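LipS lipolytic enzyme (Unidentified, PDB 4FBL) probably hydrolyses the ester bonds of lipids, as a thermostable lipase with the alpha/beta-hydrolase fold. Local coordinates at residues 49-54 against 118-123; 72-77 against 273-278; 78-83 against 112-117. All coordinates share one frame; numbering follows the deposited sequence.

Interaction 1: 49-54 against 118-123; sequences GSRIGV and RCDVLF
I52, G53 and V54 pair in parallel with V121, L122 and F123, and the two strand segments run 22° apart with their axes 4.7 Å from each other at the closest. G53 bonds through both its backbone groups. G53 N donates to V121 O at 2.9 Å, and G53 O accepts from F123 N at the same distance. Before the regular pairing starts, R51 O takes two donors. D120 N lies 2.8 Å from R51 O, in the carbonyl plane and on a lone pair. V121 N reaches the same oxygen in a longer, weak bond.

The side chains of I52, V54, V121 and F123 share one face of the sheet. I52 and F123 lie side by side and point the same way. I52 CG2, anti to the backbone N, meets the rim of the phenyl ring near its plane, 3.7 Å from F123 CE1. On the other branch, I52 CG1 packs 4.0 Å from V121 CB. C119 SG sits 3.8 Å from G53 CA, so a side chain on G53 would run into the sulphur.

At the exposed end, R51 and D120 meet without a salt bridge. R51 CB is 3.7 Å from D120 OD2, but the guanidinium leads away. The attraction between the two charges is therefore probably modest. R118 turns elsewhere, to the carbonyl and indole of W114.

These are central strands of the alpha/beta-hydrolase sheet. Strand 121-127 runs on to S128, the probable nucleophile of a GxSxG elbow, which lies in the spermidine pocket. Strand 80-83 flanks 52-57, strand 147-151 flanks 121-127, and helix 267-279 packs on V54 and F123.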
loop_
_atom_site.group_PDB
_atom_site.type_symbol
_atom_site.label_atom_id
_atom_site.label_comp_id
_atom_site.label_asym_id
_atom_site.label_seq_id
_atom_site.Cartn_x
_atom_site.Cartn_y
_atom_site.Cartn_z
ATOM N N GLY C 49 2.804 -35.691 -0.074
ATOM C CA GLY C 49 4.082 -36.434 -0.235
ATOM C C GLY C 49 4.709 -36.557 1.156
ATOM O O GLY C 49 4.028 -36.911 2.096
ATOM N N SER C 50 5.959 -36.123 1.316
ATOM C CA SER C 50 6.619 -36.127 2.644
ATOM C C SER C 50 6.233 -35.061 3.618
ATOM O O SER C 50 5.388 -34.184 3.359
ATOM C CB SER C 50 8.126 -36.097 2.543
ATOM O OG SER C 50 8.603 -34.940 1.846
ATOM N N ARG C 51 6.891 -35.179 4.749
ATOM C CA ARG C 51 6.814 -34.290 5.849
ATOM C C ARG C 51 7.394 -32.893 5.533
ATOM O O ARG C 51 7.280 -32.004 6.311
ATOM C CB ARG C 51 7.544 -34.915 7.008
ATOM C CG ARG C 51 8.990 -35.355 6.732
ATOM C CD ARG C 51 9.489 -36.337 7.782
ATOM N NE ARG C 51 10.940 -36.514 7.826
ATOM C CZ ARG C 51 11.584 -37.587 7.404
ATOM N NH1 ARG C 51 10.912 -38.583 6.910
ATOM N NH2 ARG C 51 12.896 -37.654 7.466
ATOM N N ILE C 52 8.002 -32.724 4.381
ATOM C CA ILE C 52 8.458 -31.351 3.992
ATOM C C ILE C 52 7.503 -30.804 2.910
ATOM O O ILE C 52 7.259 -31.493 1.934
ATOM C CB ILE C 52 9.870 -31.395 3.499
ATOM C CG1 ILE C 52 10.816 -31.834 4.676
ATOM C CG2 ILE C 52 10.349 -29.921 3.028
ATOM C CD1 ILE C 52 12.218 -32.251 4.120
ATOM N N GLY C 53 6.957 -29.604 3.110
ATOM C CA GLY C 53 5.947 -29.096 2.132
ATOM C C GLY C 53 6.293 -27.723 1.514
ATOM O O GLY C 53 7.057 -26.961 2.105
ATOM N N VAL C 54 5.760 -27.442 0.334
ATOM C CA VAL C 54 6.072 -26.190 -0.400
ATOM C C VAL C 54 4.742 -25.542 -0.775
ATOM O O VAL C 54 3.896 -26.210 -1.432
ATOM C CB VAL C 54 6.881 -26.415 -1.723
ATOM C CG1 VAL C 54 7.411 -25.068 -2.312
ATOM C CG2 VAL C 54 8.061 -27.398 -1.491
ATOM N N ARG C 118 -0.310 -31.732 7.059
ATOM C CA ARG C 118 0.447 -32.761 6.434
ATOM C C ARG C 118 2.011 -32.762 6.575
ATOM O O ARG C 118 2.658 -33.660 6.041
ATOM C CB ARG C 118 0.092 -32.755 4.936
ATOM C CG ARG C 118 -1.449 -32.998 4.751
ATOM C CD ARG C 118 -1.913 -32.600 3.374
ATOM N NE ARG C 118 -3.248 -33.093 3.121
ATOM C CZ ARG C 118 -4.343 -32.505 3.607
ATOM N NH1 ARG C 118 -4.240 -31.409 4.345
ATOM N NH2 ARG C 118 -5.550 -33.025 3.382
ATOM N N CYS C 119 2.588 -31.760 7.229
ATOM C CA CYS C 119 4.028 -31.443 7.111
ATOM C C CYS C 119 4.570 -30.875 8.369
ATOM O O CYS C 119 3.921 -30.166 9.067
ATOM C CB CYS C 119 4.257 -30.373 6.009
ATOM S SG CYS C 119 3.717 -30.968 4.533
ATOM N N ASP C 120 5.858 -31.123 8.595
ATOM C CA ASP C 120 6.609 -30.536 9.708
ATOM C C ASP C 120 7.423 -29.287 9.345
ATOM O O ASP C 120 7.860 -28.619 10.194
ATOM C CB ASP C 120 7.699 -31.614 10.157
ATOM C CG ASP C 120 7.044 -32.885 10.737
ATOM O OD1 ASP C 120 5.935 -32.724 11.337
ATOM O OD2 ASP C 120 7.600 -34.019 10.575
ATOM N N VAL C 121 7.774 -29.147 8.087
ATOM C CA VAL C 121 8.688 -28.084 7.591
ATOM C C VAL C 121 7.974 -27.449 6.393
ATOM O O VAL C 121 7.434 -28.187 5.584
ATOM C CB VAL C 121 10.002 -28.759 7.053
ATOM C CG1 VAL C 121 11.076 -27.744 6.710
ATOM C CG2 VAL C 121 10.492 -29.725 8.085
ATOM N N LEU C 122 8.002 -26.106 6.279
ATOM C CA LEU C 122 7.348 -25.458 5.158
ATOM C C LEU C 122 8.294 -24.578 4.427
ATOM O O LEU C 122 9.096 -23.924 5.050
ATOM C CB LEU C 122 6.219 -24.585 5.725
ATOM C CG LEU C 122 4.848 -25.251 5.984
ATOM C CD1 LEU C 122 4.713 -26.415 6.985
ATOM C CD2 LEU C 122 3.746 -24.136 6.212
ATOM N N PHE C 123 8.173 -24.521 3.092
ATOM C CA PHE C 123 8.813 -23.458 2.291
ATOM C C PHE C 123 7.735 -22.697 1.495
ATOM O O PHE C 123 6.670 -23.231 1.261
ATOM C CB PHE C 123 9.844 -24.024 1.289
ATOM C CG PHE C 123 11.047 -24.667 1.952
ATOM C CD1 PHE C 123 10.912 -25.934 2.570
ATOM C CD2 PHE C 123 12.293 -24.000 2.021
ATOM C CE1 PHE C 123 11.953 -26.559 3.186
ATOM C CE2 PHE C 123 13.390 -24.646 2.691
ATOM C CZ PHE C 123 13.162 -25.962 3.245
#

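Interaction 2: 72-77 against 273-278; sequences EGFARA and RSLAFI
Helix segments 72-76 and 273-278 cross at -44°, with their axes 10.8 Å apart at the closest, and F74 and L275 are the nearest pair of CA atoms. In this alpha/beta-hydrolase fold, helices 68-76 and 267-279 lie on the same face of the central sheet. They are almost 200 residues apart in sequence. The crossing is wide, so no backbone atom of one touches backbone of the other, and side chains bridge the space.

F74 and L275 carry most of the contact. The CG of F74 lies beside the backbone N (chi1 -58°), and the end of the side chain comes nearer the second helix. Three residues of that helix meet the CD1-CE1 side of the ring. L275 CD2 meets the edge in the ring plane, 3.7 Å from F74 CD1. S274 CB also lies at the edge in plane, 3.8 Å from F74 CE1. I278 CD1 approaches obliquely, 3.8 Å from F74 CE1.

S274 offers the ring carbon rather than oxygen. Its OG is hydrogen-bonded to I270 O, one turn earlier in its own helix. No hydrogen bond joins the two helices here, and the contact is apolar.

The F74 side chain also packs on V54 and V56 of strand 52-57, T125 of strand 121-127 and M149 of strand 147-151. F74 thus fills space between the two helices and the sheet below them. An alanine here would probably open a gap beside L275 CD2, S274 CB and I278 CD1 and leave helix 68-76 with less packing on the strands.

The contact extends past F74 to A77. There L275 CD2, already against the phenyl edge, also touches A77 CB at 3.8 Å.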
loop_
_atom_site.group_PDB
_atom_site.type_symbol
_atom_site.label_atom_id
_atom_site.label_comp_id
_atom_site.label_asym_id
_atom_site.label_seq_id
_atom_site.Cartn_x
_atom_site.Cartn_y
_atom_site.Cartn_z
ATOM N N GLU C 72 4.895 -29.089 -10.238
ATOM C CA GLU C 72 5.023 -30.533 -10.576
ATOM C C GLU C 72 6.430 -31.038 -10.251
ATOM O O GLU C 72 6.572 -32.143 -9.736
ATOM C CB GLU C 72 4.931 -30.790 -12.078
ATOM C CG GLU C 72 3.884 -30.086 -12.804
ATOM C CD GLU C 72 2.666 -30.922 -12.951
ATOM O OE1 GLU C 72 2.351 -31.590 -11.930
ATOM O OE2 GLU C 72 2.038 -30.870 -14.052
ATOM N N GLY C 73 7.452 -30.275 -10.657
ATOM C CA GLY C 73 8.794 -30.545 -10.195
ATOM C C GLY C 73 8.951 -30.844 -8.709
ATOM O O GLY C 73 9.590 -31.834 -8.379
ATOM N N PHE C 74 8.416 -30.005 -7.793
ATOM C CA PHE C 74 8.518 -30.283 -6.388
ATOM C C PHE C 74 7.710 -31.535 -6.038
ATOM O O PHE C 74 8.092 -32.254 -5.127
ATOM C CB PHE C 74 7.954 -29.121 -5.484
ATOM C CG PHE C 74 8.616 -27.762 -5.695
ATOM C CD1 PHE C 74 10.030 -27.646 -5.796
ATOM C CD2 PHE C 74 7.805 -26.592 -5.777
ATOM C CE1 PHE C 74 10.641 -26.423 -5.981
ATOM C CE2 PHE C 74 8.398 -25.321 -5.985
ATOM C CZ PHE C 74 9.869 -25.222 -6.051
ATOM N N ALA C 75 6.526 -31.716 -6.631
ATOM C CA ALA C 75 5.768 -32.953 -6.340
ATOM C C ALA C 75 6.506 -34.268 -6.820
ATOM O O ALA C 75 6.562 -35.238 -6.052
ATOM C CB ALA C 75 4.339 -32.919 -6.826
ATOM N N ARG C 76 7.080 -34.275 -8.023
ATOM C CA ARG C 76 7.904 -35.423 -8.444
ATOM C C ARG C 76 9.094 -35.650 -7.554
ATOM O O ARG C 76 9.575 -36.767 -7.486
ATOM C CB ARG C 76 8.437 -35.272 -9.827
ATOM C CG ARG C 76 7.373 -35.211 -10.779
ATOM C CD ARG C 76 7.957 -35.395 -12.090
ATOM N NE ARG C 76 6.832 -35.102 -12.926
ATOM C CZ ARG C 76 6.671 -33.947 -13.550
ATOM N NH1 ARG C 76 7.618 -32.984 -13.484
ATOM N NH2 ARG C 76 5.563 -33.791 -14.254
ATOM N N ALA C 77 9.588 -34.617 -6.870
ATOM C CA ALA C 77 10.694 -34.866 -5.983
ATOM C C ALA C 77 10.182 -35.434 -4.663
ATOM O O ALA C 77 10.960 -35.847 -3.815
ATOM C CB ALA C 77 11.538 -33.653 -5.821
ATOM N N ARG C 273 17.691 -24.987 -8.825
ATOM C CA ARG C 273 18.224 -24.251 -7.638
ATOM C C ARG C 273 17.202 -24.186 -6.496
ATOM O O ARG C 273 17.582 -24.143 -5.381
ATOM C CB ARG C 273 18.678 -22.828 -8.034
ATOM C CG ARG C 273 19.701 -22.879 -9.095
ATOM C CD ARG C 273 21.122 -23.098 -8.542
ATOM N NE ARG C 273 21.832 -21.813 -8.665
ATOM C CZ ARG C 273 22.821 -21.562 -9.545
ATOM N NH1 ARG C 273 23.336 -22.510 -10.357
ATOM N NH2 ARG C 273 23.317 -20.360 -9.613
ATOM N N SER C 274 15.899 -24.138 -6.778
ATOM C CA SER C 274 14.887 -24.114 -5.718
ATOM C C SER C 274 14.895 -25.470 -5.040
ATOM O O SER C 274 14.837 -25.526 -3.826
ATOM C CB SER C 274 13.444 -23.810 -6.217
ATOM O OG SER C 274 13.449 -22.507 -6.867
ATOM N N LEU C 275 14.959 -26.559 -5.815
ATOM C CA LEU C 275 15.022 -27.957 -5.182
ATOM C C LEU C 275 16.295 -28.083 -4.329
ATOM O O LEU C 275 16.260 -28.564 -3.172
ATOM C CB LEU C 275 15.053 -29.010 -6.302
ATOM C CG LEU C 275 13.729 -29.363 -6.974
ATOM C CD1 LEU C 275 13.942 -30.222 -8.262
ATOM C CD2 LEU C 275 12.836 -30.074 -5.952
ATOM N N ALA C 276 17.412 -27.585 -4.863
ATOM C CA ALA C 276 18.697 -27.597 -4.120
ATOM C C ALA C 276 18.604 -26.823 -2.753
ATOM O O ALA C 276 19.123 -27.237 -1.662
ATOM C CB ALA C 276 19.802 -27.041 -5.022
ATOM N N PHE C 277 17.943 -25.687 -2.831
ATOM C CA PHE C 277 17.738 -24.812 -1.703
ATOM C C PHE C 277 16.874 -25.477 -0.620
ATOM O O PHE C 277 17.175 -25.406 0.591
ATOM C CB PHE C 277 17.034 -23.546 -2.232
ATOM C CG PHE C 277 16.643 -22.535 -1.111
ATOM C CD1 PHE C 277 17.620 -21.741 -0.486
ATOM C CD2 PHE C 277 15.329 -22.432 -0.693
ATOM C CE1 PHE C 277 17.218 -20.816 0.548
ATOM C CE2 PHE C 277 14.943 -21.553 0.357
ATOM C CZ PHE C 277 15.843 -20.743 0.928
ATOM N N ILE C 278 15.767 -26.075 -1.033
ATOM C CA ILE C 278 14.975 -26.877 -0.132
ATOM C C ILE C 278 15.739 -28.014 0.560
ATOM O O ILE C 278 15.595 -28.138 1.813
ATOM C CB ILE C 278 13.745 -27.516 -0.844
ATOM C CG1 ILE C 278 12.728 -26.413 -1.221
ATOM C CG2 ILE C 278 13.027 -28.559 0.026
ATOM C CD1 ILE C 278 11.667 -26.875 -2.370
#

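Interaction 3: 78-83 against 112-117; sequences GYTVAT and MRWLEE
W114 brings the six-membered part of its indole up to T80, V81 and A82 of strand 80-83, next to the outermost strand 45-47. CG is anti to the backbone N (chi1 180°), and the ring reaches from the helix to the strand. W114 CZ3 is 3.5 Å from T80 CG2. The same carbon, W114 CZ3, comes equally near the backbone, 3.5 Å from V81 O. Further round the ring, W114 CE3 packs 3.8 Å from A82 CB. All three approach the indole obliquely.

L115 completes the contact with one methyl. L115 CD2 lies 3.9 Å from A82 CB and as far from T80 CG2, and it also sits at the edge of the indole in its plane. The helix runs nearly antiparallel to the strand, at 168°. It belongs to the crossover that links strand 80-83 to strand 121-127. V81 points to the other side of the sheet, onto helix 68-76. Y46 meets W114 edge-to-face.

T80 divides its chemistry. OG1 is hydrogen-bonded to S50 O and G49 N, while CG2 serves the helix. With no hydrogen bond across, the helix is probably held to this strand mainly by close packing of apolar groups, with the V81 carbonyl against the indole.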
loop_
_atom_site.group_PDB
_atom_site.type_symbol
_atom_site.label_atom_id
_atom_site.label_comp_id
_atom_site.label_asym_id
_atom_site.label_seq_id
_atom_site.Cartn_x
_atom_site.Cartn_y
_atom_site.Cartn_z
ATOM N N GLY C 78 8.867 -35.514 -4.466
ATOM C CA GLY C 78 8.389 -36.191 -3.251
ATOM C C GLY C 78 7.831 -35.291 -2.183
ATOM O O GLY C 78 7.245 -35.753 -1.224
ATOM N N TYR C 79 7.981 -33.961 -2.352
ATOM C CA TYR C 79 7.461 -32.979 -1.364
ATOM C C TYR C 79 5.924 -32.917 -1.371
ATOM O O TYR C 79 5.378 -33.133 -2.393
ATOM C CB TYR C 79 8.049 -31.550 -1.673
ATOM C CG TYR C 79 9.579 -31.563 -1.506
ATOM C CD1 TYR C 79 10.148 -31.764 -0.245
ATOM C CD2 TYR C 79 10.425 -31.487 -2.613
ATOM C CE1 TYR C 79 11.540 -31.890 -0.071
ATOM C CE2 TYR C 79 11.854 -31.560 -2.433
ATOM C CZ TYR C 79 12.371 -31.776 -1.183
ATOM O OH TYR C 79 13.748 -31.791 -1.021
ATOM N N THR C 80 5.283 -32.627 -0.257
ATOM C CA THR C 80 3.871 -32.157 -0.238
ATOM C C THR C 80 3.842 -30.718 -0.860
ATOM O O THR C 80 4.802 -29.943 -0.624
ATOM C CB THR C 80 3.338 -32.183 1.201
ATOM O OG1 THR C 80 3.358 -33.553 1.684
ATOM C CG2 THR C 80 1.900 -31.660 1.334
ATOM N N VAL C 81 2.841 -30.449 -1.721
ATOM C CA VAL C 81 2.762 -29.245 -2.576
ATOM C C VAL C 81 1.355 -28.659 -2.493
ATOM O O VAL C 81 0.362 -29.405 -2.674
ATOM C CB VAL C 81 3.143 -29.470 -4.068
ATOM C CG1 VAL C 81 3.129 -28.124 -4.832
ATOM C CG2 VAL C 81 4.594 -30.045 -4.230
ATOM N N ALA C 82 1.246 -27.365 -2.163
ATOM C CA ALA C 82 -0.044 -26.609 -2.313
ATOM C C ALA C 82 0.228 -25.446 -3.261
ATOM O O ALA C 82 1.037 -24.542 -2.915
ATOM C CB ALA C 82 -0.557 -26.067 -0.951
ATOM N N THR C 83 -0.480 -25.439 -4.418
ATOM C CA THR C 83 -0.393 -24.397 -5.394
ATOM C C THR C 83 -1.823 -23.874 -5.521
ATOM O O THR C 83 -2.560 -24.345 -6.361
ATOM C CB THR C 83 0.060 -24.918 -6.764
ATOM O OG1 THR C 83 1.251 -25.647 -6.519
ATOM C CG2 THR C 83 0.406 -23.727 -7.721
ATOM N N MET C 112 -1.377 -22.566 3.976
ATOM C CA MET C 112 -0.392 -22.807 5.082
ATOM C C MET C 112 -1.029 -23.764 6.057
ATOM O O MET C 112 -0.369 -24.660 6.529
ATOM C CB MET C 112 -0.093 -21.553 5.913
ATOM C CG MET C 112 0.929 -20.676 5.251
ATOM S SD MET C 112 1.194 -19.123 6.138
ATOM C CE MET C 112 1.781 -19.797 7.730
ATOM N N ARG C 113 -2.313 -23.597 6.365
ATOM C CA ARG C 113 -2.958 -24.532 7.302
ATOM C C ARG C 113 -3.051 -25.951 6.715
ATOM O O ARG C 113 -2.895 -26.925 7.444
ATOM C CB ARG C 113 -4.323 -24.001 7.746
ATOM C CG ARG C 113 -4.079 -22.712 8.597
ATOM C CD ARG C 113 -5.343 -21.945 8.952
ATOM N NE ARG C 113 -5.068 -20.918 9.961
ATOM C CZ ARG C 113 -5.901 -19.931 10.302
ATOM N NH1 ARG C 113 -7.078 -19.801 9.679
ATOM N NH2 ARG C 113 -5.542 -19.053 11.249
ATOM N N TRP C 114 -3.280 -26.061 5.411
ATOM C CA TRP C 114 -3.415 -27.366 4.732
ATOM C C TRP C 114 -2.055 -28.096 4.774
ATOM O O TRP C 114 -2.002 -29.325 5.044
ATOM C CB TRP C 114 -3.905 -27.148 3.295
ATOM C CG TRP C 114 -4.085 -28.384 2.468
ATOM C CD1 TRP C 114 -5.243 -29.087 2.288
ATOM C CD2 TRP C 114 -3.071 -29.063 1.660
ATOM N NE1 TRP C 114 -5.018 -30.163 1.423
ATOM C CE2 TRP C 114 -3.701 -30.180 1.037
ATOM C CE3 TRP C 114 -1.678 -28.849 1.432
ATOM C CZ2 TRP C 114 -3.008 -31.053 0.147
ATOM C CZ3 TRP C 114 -0.962 -29.743 0.577
ATOM C CH2 TRP C 114 -1.632 -30.842 -0.052
ATOM N N LEU C 115 -0.975 -27.332 4.546
ATOM C CA LEU C 115 0.378 -27.882 4.585
ATOM C C LEU C 115 0.753 -28.278 5.995
ATOM O O LEU C 115 1.348 -29.290 6.155
ATOM C CB LEU C 115 1.416 -26.876 4.059
ATOM C CG LEU C 115 1.409 -26.586 2.605
ATOM C CD1 LEU C 115 2.335 -25.434 2.267
ATOM C CD2 LEU C 115 1.772 -27.767 1.719
ATOM N N GLU C 116 0.379 -27.513 6.998
ATOM C CA GLU C 116 0.737 -27.833 8.369
ATOM C C GLU C 116 0.024 -29.092 8.893
ATOM O O GLU C 116 0.569 -29.811 9.672
ATOM C CB GLU C 116 0.446 -26.670 9.300
ATOM C CG GLU C 116 1.534 -25.692 9.342
ATOM C CD GLU C 116 0.991 -24.307 9.608
ATOM O OE1 GLU C 116 1.738 -23.342 9.399
ATOM O OE2 GLU C 116 -0.182 -24.153 9.996
ATOM N N GLU C 117 -1.206 -29.338 8.472
ATOM C CA GLU C 117 -1.818 -30.654 8.683
ATOM C C GLU C 117 -0.973 -31.850 8.196
ATOM O O GLU C 117 -0.964 -32.875 8.829
ATOM C CB GLU C 117 -3.229 -30.667 8.027
ATOM C CG GLU C 117 -4.269 -29.869 8.866
ATOM C CD GLU C 117 -5.626 -29.612 8.120
ATOM O OE1 GLU C 117 -5.881 -30.028 6.988
ATOM O OE2 GLU C 117 -6.493 -28.978 8.697
#

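Interactions 1 and 3 include the neighbouring strands 52-57 and 80-83, and interaction 2 packs on them. Interaction 1 is made within the sheet, by directed backbone bonds, and it runs from buried strand to exposed turn. Interactions 2 and 3 are mostly buried and have no hydrogen bonds across. They pack on opposite faces: V54 of interaction 1 touches F74 and I278 of interaction 2, while C119 packs on T80 of interaction 3. A probable backbone hydrogen bond between F74 and Y79 joins segments 72-77 and 78-83. Interaction 2 brings together distant parts of the chain. Interaction 3 is nested inside the loop closed by each of the others.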